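Local coordinates for AlyQ (Persicobacter sp. CCB-QB2, PDB 5XNR), which probably depolymerises alginate by beta-elimination through its lyase domain, alongside a CBM32 module that probably binds carbohydrate, at residues F194-R199 with S209-E214; I247-L252 with S366-S371; H251-Q256 with A268-L273; N276-S281 with L291-N296. All coordinates share one frame; numbering follows the deposited sequence.

Contact 1. Residues F194-R199 with S209-E214; sequences FRAPIR and SYVRSE. With PO4 (phosphate ion), chain E.
Val211 meets Pro197 and Ala196 across two strands that share no hydrogen bond here, and its first torsion decides how. With CG1 set opposite the backbone N (chi1 -176°), this methyl comes to lie 3.6 Å from Pro197 O and also reaches Ala196 CB. The other methyl, CG2, stands beside the backbone N and touches Ile198 CD1 at 4.1 Å. Phe194 places its CG beside its own N (chi1 -61°), which swings ring atom CD2 to 3.1 Å from Ser213 O, an oblique approach to the ring. Ser213 presents CB 3.8 Å from Arg195 O, while its hydroxyl is satisfied by a hydrogen bond to Tyr182 O. On the far side of 209-214, Arg212 grips Glu214 side-on, NE and NH2 both donating to OE2, with that oxygen in the guanidinium plane. Tyr210 OH donates to phosphate O3 over 2.8 Å. Strands 194-197 and 211-214 run antiparallel in direction, their axes 6.0 Å apart, yet they belong to the two different sheets of the lyase domain. Strand 192-197 pairs with strand 379-392, helix 366-369 touches Ile198, and strand 360-362 meets Ala196.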
# COMPACT_ATOMS: atom_id res chain seq x y z
N PHE A 194 -3.36 -2.80 -11.86
CA PHE A 194 -4.12 -2.48 -13.00
C PHE A 194 -3.94 -0.98 -13.30
O PHE A 194 -4.53 -0.14 -12.62
CB PHE A 194 -5.59 -2.80 -12.71
CG PHE A 194 -5.90 -4.24 -12.41
CD1 PHE A 194 -5.80 -4.74 -11.12
CD2 PHE A 194 -6.33 -5.10 -13.41
CE1 PHE A 194 -6.13 -6.06 -10.84
CE2 PHE A 194 -6.65 -6.42 -13.13
CZ PHE A 194 -6.55 -6.90 -11.84
N ARG A 195 -3.16 -0.67 -14.34
CA ARG A 195 -2.82 0.69 -14.73
C ARG A 195 -3.54 1.07 -16.04
O ARG A 195 -3.38 0.40 -17.05
CB ARG A 195 -1.32 0.85 -14.95
CG ARG A 195 -0.95 2.26 -15.41
CD ARG A 195 0.48 2.73 -15.23
NE ARG A 195 0.98 2.67 -13.87
CZ ARG A 195 2.21 3.05 -13.53
NH1 ARG A 195 2.90 3.84 -14.34
NH2 ARG A 195 2.74 2.64 -12.40
N ALA A 196 -4.24 2.19 -16.01
CA ALA A 196 -5.05 2.67 -17.12
C ALA A 196 -4.62 4.10 -17.47
O ALA A 196 -5.19 5.05 -16.95
CB ALA A 196 -6.53 2.61 -16.76
N PRO A 197 -3.62 4.25 -18.35
CA PRO A 197 -3.20 5.57 -18.75
C PRO A 197 -4.19 6.16 -19.77
O PRO A 197 -4.94 5.45 -20.44
CB PRO A 197 -1.81 5.40 -19.38
CG PRO A 197 -1.85 4.01 -19.96
CD PRO A 197 -2.94 3.26 -19.20
N ILE A 198 -4.17 7.48 -19.80
CA ILE A 198 -5.00 8.25 -20.67
C ILE A 198 -4.14 8.71 -21.84
O ILE A 198 -3.18 9.44 -21.65
CB ILE A 198 -5.61 9.44 -19.90
CG1 ILE A 198 -6.31 8.99 -18.61
CG2 ILE A 198 -6.53 10.22 -20.83
CD1 ILE A 198 -7.41 7.96 -18.82
N ARG A 199 -4.50 8.24 -23.04
CA ARG A 199 -3.78 8.55 -24.26
C ARG A 199 -4.79 8.73 -25.40
O ARG A 199 -5.91 8.21 -25.33
CB ARG A 199 -2.79 7.43 -24.62
CG ARG A 199 -1.74 7.10 -23.56
CD ARG A 199 -1.02 5.79 -23.87
NE ARG A 199 -0.04 5.39 -22.86
CZ ARG A 199 0.46 4.16 -22.71
NH1 ARG A 199 0.07 3.18 -23.52
NH2 ARG A 199 1.36 3.92 -21.78
N SER A 209 -14.66 6.86 -25.26
CA SER A 209 -14.82 5.73 -24.31
C SER A 209 -13.93 5.95 -23.08
O SER A 209 -12.82 6.48 -23.21
CB SER A 209 -14.45 4.40 -24.92
OG SER A 209 -15.32 4.04 -25.98
N TYR A 210 -14.40 5.48 -21.93
CA TYR A 210 -13.53 5.42 -20.74
C TYR A 210 -12.64 4.18 -20.86
O TYR A 210 -12.81 3.35 -21.76
CB TYR A 210 -14.33 5.48 -19.43
CG TYR A 210 -15.08 6.77 -19.21
CD1 TYR A 210 -14.50 8.00 -19.48
CD2 TYR A 210 -16.38 6.76 -18.73
CE1 TYR A 210 -15.21 9.19 -19.28
CE2 TYR A 210 -17.10 7.93 -18.55
CZ TYR A 210 -16.51 9.15 -18.82
OH TYR A 210 -17.23 10.30 -18.64
N VAL A 211 -11.68 4.10 -19.95
CA VAL A 211 -10.50 3.31 -20.16
C VAL A 211 -10.40 2.31 -19.02
O VAL A 211 -10.43 2.74 -17.86
CB VAL A 211 -9.26 4.24 -20.22
CG1 VAL A 211 -7.98 3.49 -20.52
CG2 VAL A 211 -9.43 5.36 -21.22
N ARG A 212 -10.28 1.01 -19.32
CA ARG A 212 -10.19 0.02 -18.24
C ARG A 212 -8.95 -0.86 -18.37
O ARG A 212 -8.55 -1.26 -19.44
CB ARG A 212 -11.46 -0.84 -18.20
CG ARG A 212 -11.62 -1.83 -19.34
CD ARG A 212 -12.94 -1.65 -20.10
NE ARG A 212 -14.13 -1.86 -19.29
CZ ARG A 212 -15.31 -1.27 -19.50
NH1 ARG A 212 -15.56 -0.62 -20.63
NH2 ARG A 212 -16.23 -1.28 -18.55
N SER A 213 -8.38 -1.19 -17.23
CA SER A 213 -7.64 -2.43 -17.11
C SER A 213 -8.29 -3.27 -16.00
O SER A 213 -8.05 -3.02 -14.84
CB SER A 213 -6.19 -2.17 -16.83
OG SER A 213 -5.48 -3.40 -16.74
N GLU A 214 -9.13 -4.24 -16.35
CA GLU A 214 -9.98 -4.88 -15.31
C GLU A 214 -10.44 -6.29 -15.71
O GLU A 214 -10.58 -6.60 -16.89
CB GLU A 214 -11.16 -3.94 -15.01
CG GLU A 214 -12.34 -4.05 -15.95
CD GLU A 214 -13.56 -3.22 -15.55
OE1 GLU A 214 -13.81 -3.01 -14.32
OE2 GLU A 214 -14.27 -2.80 -16.47
P PO4 E . -19.70 10.57 -16.05
O1 PO4 E . -18.47 10.07 -15.33
O2 PO4 E . -19.67 12.09 -16.02
O3 PO4 E . -19.73 10.05 -17.49
O4 PO4 E . -20.96 10.06 -15.38

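Contact 2. Residues I247-L252 with S366-S371; sequences IVKDHL and SEKEGS. With PO4 (phosphate ion), chain E.
The flat carboxylate of Glu369 takes backbone N-H groups of the 247-249 loop on both oxygens. Val248 N binds OE1 at 2.8 Å through the syn lone pair, nearly straight at 166°. Lys249 N reaches OE2 at 3.1 Å, also on the syn side but 20° out of the carboxylate plane. Ile247 N adds a weak bond to OE1. The second flat group, the His251 ring, has CG of Lys249 over one face, 3.7 Å above the plane and offset toward the rim. A bend at chi2 of Glu369 (-56°) folds the carboxylate toward the loop, where it runs alongside Val248 in the opposite sense, Val248 CB lying 3.3 Å from OE1. Val248 CG1 packs 3.1 Å from Lys368 O. Lys249 and Lys368 point the same way, Lys249 CD 4.0 Å from Lys368 CD. Lys249 NZ donates to phosphate O1 at 2.8 Å. Ser364 and Asn378 give Glu369 further hydrogen bonds. With an alanine here, the amides of Val248 and Lys249 would probably be left without their acceptor, and the loop would be less firmly tied to helix 366-369. So many donors around one buried carboxylate are consistent with an ionised glutamate. The phosphate held by Lys249 probably comes from the crystallisation medium, but its place might also suit a carboxylate of alginate.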
# COMPACT_ATOMS: atom_id res chain seq x y z
N ILE A 247 -5.74 13.52 -14.07
CA ILE A 247 -5.36 14.85 -13.60
C ILE A 247 -6.58 15.79 -13.57
O ILE A 247 -6.79 16.49 -12.56
CB ILE A 247 -4.23 15.42 -14.47
CG1 ILE A 247 -2.96 14.57 -14.35
CG2 ILE A 247 -3.99 16.89 -14.11
CD1 ILE A 247 -1.87 14.94 -15.34
N VAL A 248 -7.34 15.79 -14.67
CA VAL A 248 -8.51 16.67 -14.86
C VAL A 248 -9.76 16.04 -14.21
O VAL A 248 -10.43 16.65 -13.38
CB VAL A 248 -8.77 16.93 -16.36
CG1 VAL A 248 -10.06 17.71 -16.59
CG2 VAL A 248 -7.59 17.64 -17.03
N LYS A 249 -10.10 14.83 -14.66
CA LYS A 249 -11.28 14.07 -14.22
C LYS A 249 -10.79 12.87 -13.39
O LYS A 249 -10.64 11.72 -13.89
CB LYS A 249 -12.12 13.71 -15.45
CG LYS A 249 -13.38 12.89 -15.17
CD LYS A 249 -14.56 13.28 -16.04
CE LYS A 249 -15.51 12.15 -16.39
NZ LYS A 249 -16.06 11.48 -15.20
N ASP A 250 -10.49 13.17 -12.14
CA ASP A 250 -9.88 12.26 -11.17
C ASP A 250 -10.95 11.30 -10.61
O ASP A 250 -11.30 11.34 -9.42
CB ASP A 250 -9.21 13.09 -10.07
CG ASP A 250 -10.13 14.05 -9.32
OD1 ASP A 250 -11.11 14.54 -9.92
OD2 ASP A 250 -9.85 14.31 -8.13
N HIS A 251 -11.45 10.43 -11.48
CA HIS A 251 -12.61 9.58 -11.21
C HIS A 251 -12.28 8.15 -11.67
O HIS A 251 -11.76 7.97 -12.78
CB HIS A 251 -13.84 10.04 -12.01
CG HIS A 251 -14.41 11.40 -11.72
ND1 HIS A 251 -15.60 11.81 -12.32
CD2 HIS A 251 -14.01 12.42 -10.93
CE1 HIS A 251 -15.89 13.03 -11.92
NE2 HIS A 251 -14.93 13.44 -11.07
N LEU A 252 -12.65 7.15 -10.89
CA LEU A 252 -12.22 5.80 -11.13
C LEU A 252 -13.20 4.81 -10.47
O LEU A 252 -13.62 5.03 -9.36
CB LEU A 252 -10.81 5.67 -10.52
CG LEU A 252 -10.12 4.34 -10.76
CD1 LEU A 252 -8.61 4.50 -10.65
CD2 LEU A 252 -10.62 3.30 -9.78
N SER A 366 -9.12 11.03 -23.42
CA SER A 366 -8.32 12.12 -24.06
C SER A 366 -9.16 13.40 -24.23
O SER A 366 -8.60 14.52 -24.24
CB SER A 366 -7.71 11.68 -25.39
OG SER A 366 -8.66 10.98 -26.18
N GLU A 367 -10.48 13.25 -24.36
CA GLU A 367 -11.40 14.39 -24.57
C GLU A 367 -11.54 15.18 -23.26
O GLU A 367 -11.58 16.41 -23.29
CB GLU A 367 -12.71 13.88 -25.18
CG GLU A 367 -12.44 13.06 -26.45
CD GLU A 367 -13.62 12.84 -27.38
OE1 GLU A 367 -14.76 12.94 -26.91
OE2 GLU A 367 -13.38 12.53 -28.58
N LYS A 368 -11.52 14.48 -22.13
CA LYS A 368 -11.73 15.11 -20.80
C LYS A 368 -10.41 15.65 -20.25
O LYS A 368 -10.41 16.67 -19.53
CB LYS A 368 -12.30 14.11 -19.78
CG LYS A 368 -13.60 13.42 -20.19
CD LYS A 368 -14.84 14.22 -19.88
CE LYS A 368 -16.11 13.48 -20.25
NZ LYS A 368 -17.17 14.43 -20.66
N GLU A 369 -9.30 14.96 -20.53
CA GLU A 369 -7.99 15.40 -20.07
C GLU A 369 -7.45 16.51 -20.99
O GLU A 369 -6.69 17.38 -20.54
CB GLU A 369 -7.03 14.22 -19.97
CG GLU A 369 -7.47 13.16 -18.97
CD GLU A 369 -7.72 13.65 -17.55
OE1 GLU A 369 -6.83 14.33 -16.99
OE2 GLU A 369 -8.80 13.33 -16.98
N GLY A 370 -7.87 16.49 -22.27
CA GLY A 370 -7.40 17.43 -23.28
C GLY A 370 -5.89 17.48 -23.33
O GLY A 370 -5.27 16.46 -23.56
N SER A 371 -5.31 18.65 -23.03
CA SER A 371 -3.86 18.93 -23.22
C SER A 371 -2.97 18.08 -22.28
O SER A 371 -1.78 17.85 -22.58
CB SER A 371 -3.59 20.41 -23.02
OG SER A 371 -3.22 20.69 -21.67
P PO4 E . -19.70 10.57 -16.05
O1 PO4 E . -18.47 10.07 -15.33
O2 PO4 E . -19.67 12.09 -16.02
O3 PO4 E . -19.73 10.05 -17.49
O4 PO4 E . -20.96 10.06 -15.38

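Contact 3. Residues H251-Q256 with A268-L273; sequences HLVATQ and AMVMRL. With PO4 (phosphate ion), chain E.
Arg272 meets Val253 first through its aliphatic stem, CG lying 3.9 Å from Val253 CG2 as the two side chains cross obliquely. Farther out, NH1 leans toward His251 ND1 in a weak bond of 3.5 Å, ring and guanidinium planes turned 58° apart. The same NH1 donates to phosphate O1, 3.0 Å away at the edge of the guanidinium and in its plane. The other methyl of Val253, CG1, packs 3.9 Å from Val270 CB at about a right angle, and Val270 CG1 in turn rests 3.7 Å from Gln256 CB. Beneath these side chains the backbones pair antiparallel: Leu252 and Leu273 exchange both their N-H...O bonds, Ala254 N binds Met271 O, and Met271 N binds Thr255 O at 3.0 Å. A beta bulge between Val253 and Gln256 shifts the register by one residue, close to the corner the chain turns at Thr255. In the second shell, Glu274 holds Arg272 NE by a salt bridge and Phe279 packs on its side chain. With Lys249 and Tyr210 also bonded to the phosphate, Arg272 helps form a spot that holds an anion in the crystal and might receive a carboxylate of alginate.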
# COMPACT_ATOMS: atom_id res chain seq x y z
N HIS A 251 -11.45 10.43 -11.48
CA HIS A 251 -12.61 9.58 -11.21
C HIS A 251 -12.28 8.15 -11.67
O HIS A 251 -11.76 7.97 -12.78
CB HIS A 251 -13.84 10.04 -12.01
CG HIS A 251 -14.41 11.40 -11.72
ND1 HIS A 251 -15.60 11.81 -12.32
CD2 HIS A 251 -14.01 12.42 -10.93
CE1 HIS A 251 -15.89 13.03 -11.92
NE2 HIS A 251 -14.93 13.44 -11.07
N LEU A 252 -12.65 7.15 -10.89
CA LEU A 252 -12.22 5.80 -11.13
C LEU A 252 -13.20 4.81 -10.47
O LEU A 252 -13.62 5.03 -9.36
CB LEU A 252 -10.81 5.67 -10.52
CG LEU A 252 -10.12 4.34 -10.76
CD1 LEU A 252 -8.61 4.50 -10.65
CD2 LEU A 252 -10.62 3.30 -9.78
N VAL A 253 -13.49 3.70 -11.14
CA VAL A 253 -14.35 2.65 -10.62
C VAL A 253 -13.50 1.40 -10.35
O VAL A 253 -12.69 0.99 -11.18
CB VAL A 253 -15.53 2.39 -11.59
CG1 VAL A 253 -16.24 1.07 -11.34
CG2 VAL A 253 -16.52 3.54 -11.56
N ALA A 254 -13.66 0.81 -9.17
CA ALA A 254 -12.90 -0.40 -8.84
C ALA A 254 -13.82 -1.63 -8.91
O ALA A 254 -14.11 -2.14 -10.01
CB ALA A 254 -12.21 -0.25 -7.51
N THR A 255 -14.25 -2.13 -7.77
CA THR A 255 -15.06 -3.38 -7.73
C THR A 255 -16.46 -3.14 -8.28
O THR A 255 -17.00 -2.07 -8.04
CB THR A 255 -15.13 -3.89 -6.29
OG1 THR A 255 -13.79 -3.85 -5.81
CG2 THR A 255 -15.73 -5.28 -6.17
N GLN A 256 -17.05 -4.11 -8.99
CA GLN A 256 -18.39 -3.92 -9.59
C GLN A 256 -19.22 -5.20 -9.64
O GLN A 256 -18.68 -6.30 -9.81
CB GLN A 256 -18.31 -3.47 -11.05
CG GLN A 256 -17.18 -2.51 -11.33
CD GLN A 256 -17.04 -2.26 -12.81
OE1 GLN A 256 -18.03 -2.14 -13.54
NE2 GLN A 256 -15.79 -2.21 -13.26
N ALA A 268 -24.94 -2.22 -11.56
CA ALA A 268 -25.90 -2.23 -10.46
C ALA A 268 -25.27 -1.70 -9.17
O ALA A 268 -25.91 -0.99 -8.39
CB ALA A 268 -26.42 -3.65 -10.25
N MET A 269 -24.01 -2.07 -8.94
CA MET A 269 -23.36 -1.73 -7.70
C MET A 269 -21.85 -1.69 -7.91
O MET A 269 -21.26 -2.73 -8.20
CB MET A 269 -23.70 -2.74 -6.61
CG MET A 269 -23.18 -2.35 -5.24
SD MET A 269 -23.73 -3.47 -3.94
CE MET A 269 -22.84 -2.87 -2.51
N VAL A 270 -21.25 -0.50 -7.76
CA VAL A 270 -19.81 -0.31 -7.99
C VAL A 270 -19.26 0.56 -6.87
O VAL A 270 -20.00 1.28 -6.28
CB VAL A 270 -19.47 0.31 -9.37
CG1 VAL A 270 -20.26 -0.35 -10.48
CG2 VAL A 270 -19.67 1.81 -9.41
N MET A 271 -17.98 0.41 -6.61
CA MET A 271 -17.22 1.30 -5.75
C MET A 271 -16.54 2.33 -6.64
O MET A 271 -15.91 1.94 -7.62
CB MET A 271 -16.17 0.53 -4.95
CG MET A 271 -14.93 1.32 -4.58
SD MET A 271 -13.89 0.47 -3.34
CE MET A 271 -14.96 0.61 -1.91
N ARG A 272 -16.68 3.61 -6.29
CA ARG A 272 -16.20 4.72 -7.10
C ARG A 272 -15.39 5.68 -6.22
O ARG A 272 -15.69 5.85 -5.07
CB ARG A 272 -17.39 5.44 -7.73
CG ARG A 272 -17.00 6.35 -8.88
CD ARG A 272 -18.14 6.75 -9.80
NE ARG A 272 -17.76 7.88 -10.64
CZ ARG A 272 -18.12 8.04 -11.92
NH1 ARG A 272 -17.82 9.17 -12.55
NH2 ARG A 272 -18.77 7.10 -12.58
N LEU A 273 -14.33 6.26 -6.77
CA LEU A 273 -13.52 7.28 -6.08
C LEU A 273 -13.55 8.53 -6.95
O LEU A 273 -13.23 8.44 -8.15
CB LEU A 273 -12.08 6.80 -5.89
CG LEU A 273 -11.15 7.79 -5.20
CD1 LEU A 273 -11.70 8.24 -3.86
CD2 LEU A 273 -9.77 7.18 -5.00
P PO4 E . -19.70 10.57 -16.05
O1 PO4 E . -18.47 10.07 -15.33
O2 PO4 E . -19.67 12.09 -16.02
O3 PO4 E . -19.73 10.05 -17.49
O4 PO4 E . -20.96 10.06 -15.38

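Contact 4. Residues N276-S281 with L291-N296; sequences NHLFAS and LTIKTN
His277 turns its ring across to Thr292, and its path from CB outward illustrates how one side chain can finish a hairpin edge. From CB the ring leaves opposite the backbone N (chi1 -173°), which carries it toward strand 291-294. CD2 comes to 3.6 Å from Lys294 O, an atom at the ring's edge and in its plane, and also nears Thr292 CG2. CE1 passes the Thr292 hydroxyl, and at the tip NE2 makes a hydrogen bond of 2.8 Å with Thr292 OG1. One face of the ring carries CD1 of Phe279, 3.2 Å above the plane and offset toward the rim. A phenylalanine in place of His277 would probably leave Thr292 OG1 without this partner and the ring freer to turn.

Beside this pair lies a classic beta bulge: two residues, Ile293 and Lys294, stand opposite the single Leu278, whose carbonyl oxygen accepts from both, at 2.8 Å from Ile293 N and 3.0 Å from Lys294 N. Regular pairing resumes where Ala280 and Leu291 exchange their N-H...O bonds. Ile293 brings CD1 to 4.2 Å from Leu278 CG, and Leu316 and Tyr318 of strand 313-319 touch it as well. Phe279, its CB 3.2 Å from Leu291 O, reaches instead toward Arg272 and Glu274. Chemically, then, the hairpin combines a doubly gripped backbone carbonyl, which takes two N-H groups because of the bulge, with a polar side-chain link between His277 and Thr292, while aliphatic groups join it to strand 313-319.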
# COMPACT_ATOMS: atom_id res chain seq x y z
N ASN A 276 -11.18 12.66 -3.10
CA ASN A 276 -11.09 12.00 -1.81
C ASN A 276 -12.44 11.32 -1.50
O ASN A 276 -12.57 10.67 -0.47
CB ASN A 276 -10.73 12.98 -0.68
CG ASN A 276 -9.52 13.85 -0.94
OD1 ASN A 276 -8.39 13.39 -0.84
ND2 ASN A 276 -9.74 15.13 -1.19
N HIS A 277 -13.45 11.46 -2.37
CA HIS A 277 -14.82 10.91 -2.14
C HIS A 277 -14.92 9.45 -2.61
O HIS A 277 -14.96 9.20 -3.82
CB HIS A 277 -15.92 11.71 -2.85
CG HIS A 277 -17.30 11.25 -2.48
ND1 HIS A 277 -18.41 11.47 -3.29
CD2 HIS A 277 -17.75 10.60 -1.38
CE1 HIS A 277 -19.49 11.00 -2.68
NE2 HIS A 277 -19.10 10.46 -1.51
N LEU A 278 -15.05 8.53 -1.66
CA LEU A 278 -15.16 7.13 -1.97
C LEU A 278 -16.59 6.70 -1.66
O LEU A 278 -17.01 6.81 -0.49
CB LEU A 278 -14.19 6.33 -1.11
CG LEU A 278 -14.08 4.85 -1.47
CD1 LEU A 278 -13.52 4.72 -2.87
CD2 LEU A 278 -13.23 4.09 -0.46
N PHE A 279 -17.28 6.22 -2.69
CA PHE A 279 -18.68 5.86 -2.56
C PHE A 279 -19.07 4.64 -3.40
O PHE A 279 -18.33 4.13 -4.22
CB PHE A 279 -19.56 7.05 -2.94
CG PHE A 279 -19.34 7.61 -4.32
CD1 PHE A 279 -18.31 8.50 -4.55
CD2 PHE A 279 -20.22 7.33 -5.34
CE1 PHE A 279 -18.14 9.06 -5.81
CE2 PHE A 279 -20.06 7.90 -6.59
CZ PHE A 279 -19.02 8.76 -6.82
N ALA A 280 -20.28 4.17 -3.11
CA ALA A 280 -20.90 3.13 -3.87
C ALA A 280 -21.93 3.79 -4.79
O ALA A 280 -22.66 4.68 -4.34
CB ALA A 280 -21.53 2.14 -2.93
N SER A 281 -21.98 3.37 -6.05
CA SER A 281 -22.90 3.96 -7.03
C SER A 281 -23.71 2.88 -7.73
O SER A 281 -23.17 1.85 -8.12
CB SER A 281 -22.17 4.79 -8.06
OG SER A 281 -23.08 5.65 -8.73
N LEU A 291 -24.03 6.23 -2.34
CA LEU A 291 -23.84 6.10 -0.89
C LEU A 291 -22.35 6.22 -0.51
O LEU A 291 -21.50 5.43 -0.92
CB LEU A 291 -24.40 4.76 -0.45
CG LEU A 291 -24.41 4.51 1.06
CD1 LEU A 291 -25.44 5.41 1.74
CD2 LEU A 291 -24.71 3.04 1.33
N THR A 292 -22.08 7.19 0.34
CA THR A 292 -20.75 7.54 0.67
C THR A 292 -20.19 6.51 1.66
O THR A 292 -20.87 6.13 2.61
CB THR A 292 -20.64 8.94 1.29
OG1 THR A 292 -21.13 9.90 0.35
CG2 THR A 292 -19.22 9.26 1.70
N ILE A 293 -18.96 6.11 1.39
CA ILE A 293 -18.18 5.25 2.26
C ILE A 293 -17.29 6.12 3.14
O ILE A 293 -17.33 5.99 4.35
CB ILE A 293 -17.38 4.22 1.43
CG1 ILE A 293 -18.28 3.42 0.49
CG2 ILE A 293 -16.59 3.31 2.34
CD1 ILE A 293 -17.55 2.59 -0.56
N LYS A 294 -16.52 7.01 2.51
CA LYS A 294 -15.55 7.91 3.14
C LYS A 294 -15.51 9.24 2.37
O LYS A 294 -15.58 9.24 1.15
CB LYS A 294 -14.13 7.33 3.06
CG LYS A 294 -13.82 6.15 3.98
CD LYS A 294 -13.08 6.52 5.26
CE LYS A 294 -13.56 5.74 6.47
NZ LYS A 294 -12.45 5.52 7.43
N THR A 295 -15.30 10.35 3.06
CA THR A 295 -15.10 11.65 2.39
C THR A 295 -13.61 12.01 2.30
O THR A 295 -13.25 12.98 1.65
CB THR A 295 -15.82 12.77 3.14
OG1 THR A 295 -15.44 12.75 4.53
CG2 THR A 295 -17.33 12.68 3.01
N ASN A 296 -12.76 11.26 3.00
CA ASN A 296 -11.34 11.58 3.12
C ASN A 296 -10.51 10.37 2.70
O ASN A 296 -9.62 9.95 3.44
CB ASN A 296 -10.98 12.01 4.56
CG ASN A 296 -11.23 10.97 5.63
OD1 ASN A 296 -12.04 10.06 5.49
ND2 ASN A 296 -10.54 11.08 6.75

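Overall arrangement
All four contacts lie in the alginate lyase domain, a concanavalin-like fold, and each reaches the same antiparallel sheet. Contact 1 comes first along the chain and brings that sheet against the other large sheet. Contacts 2 and 3 overlap at His251 and Leu252: the loop just before strand 251-254 meets helix 366-369, far along the chain, and the strand itself pairs with 269-274. Contact 4 adds the next hairpin, its centre about 10 Å from that of contact 3, where strands 269-274 and 277-281 are neighbours. The centres of contacts 1 and 4 are about 21 Å apart. Contacts 1, 2 and 3 meet at one phosphate, so distant parts of the sequence converge on what might be an anion site.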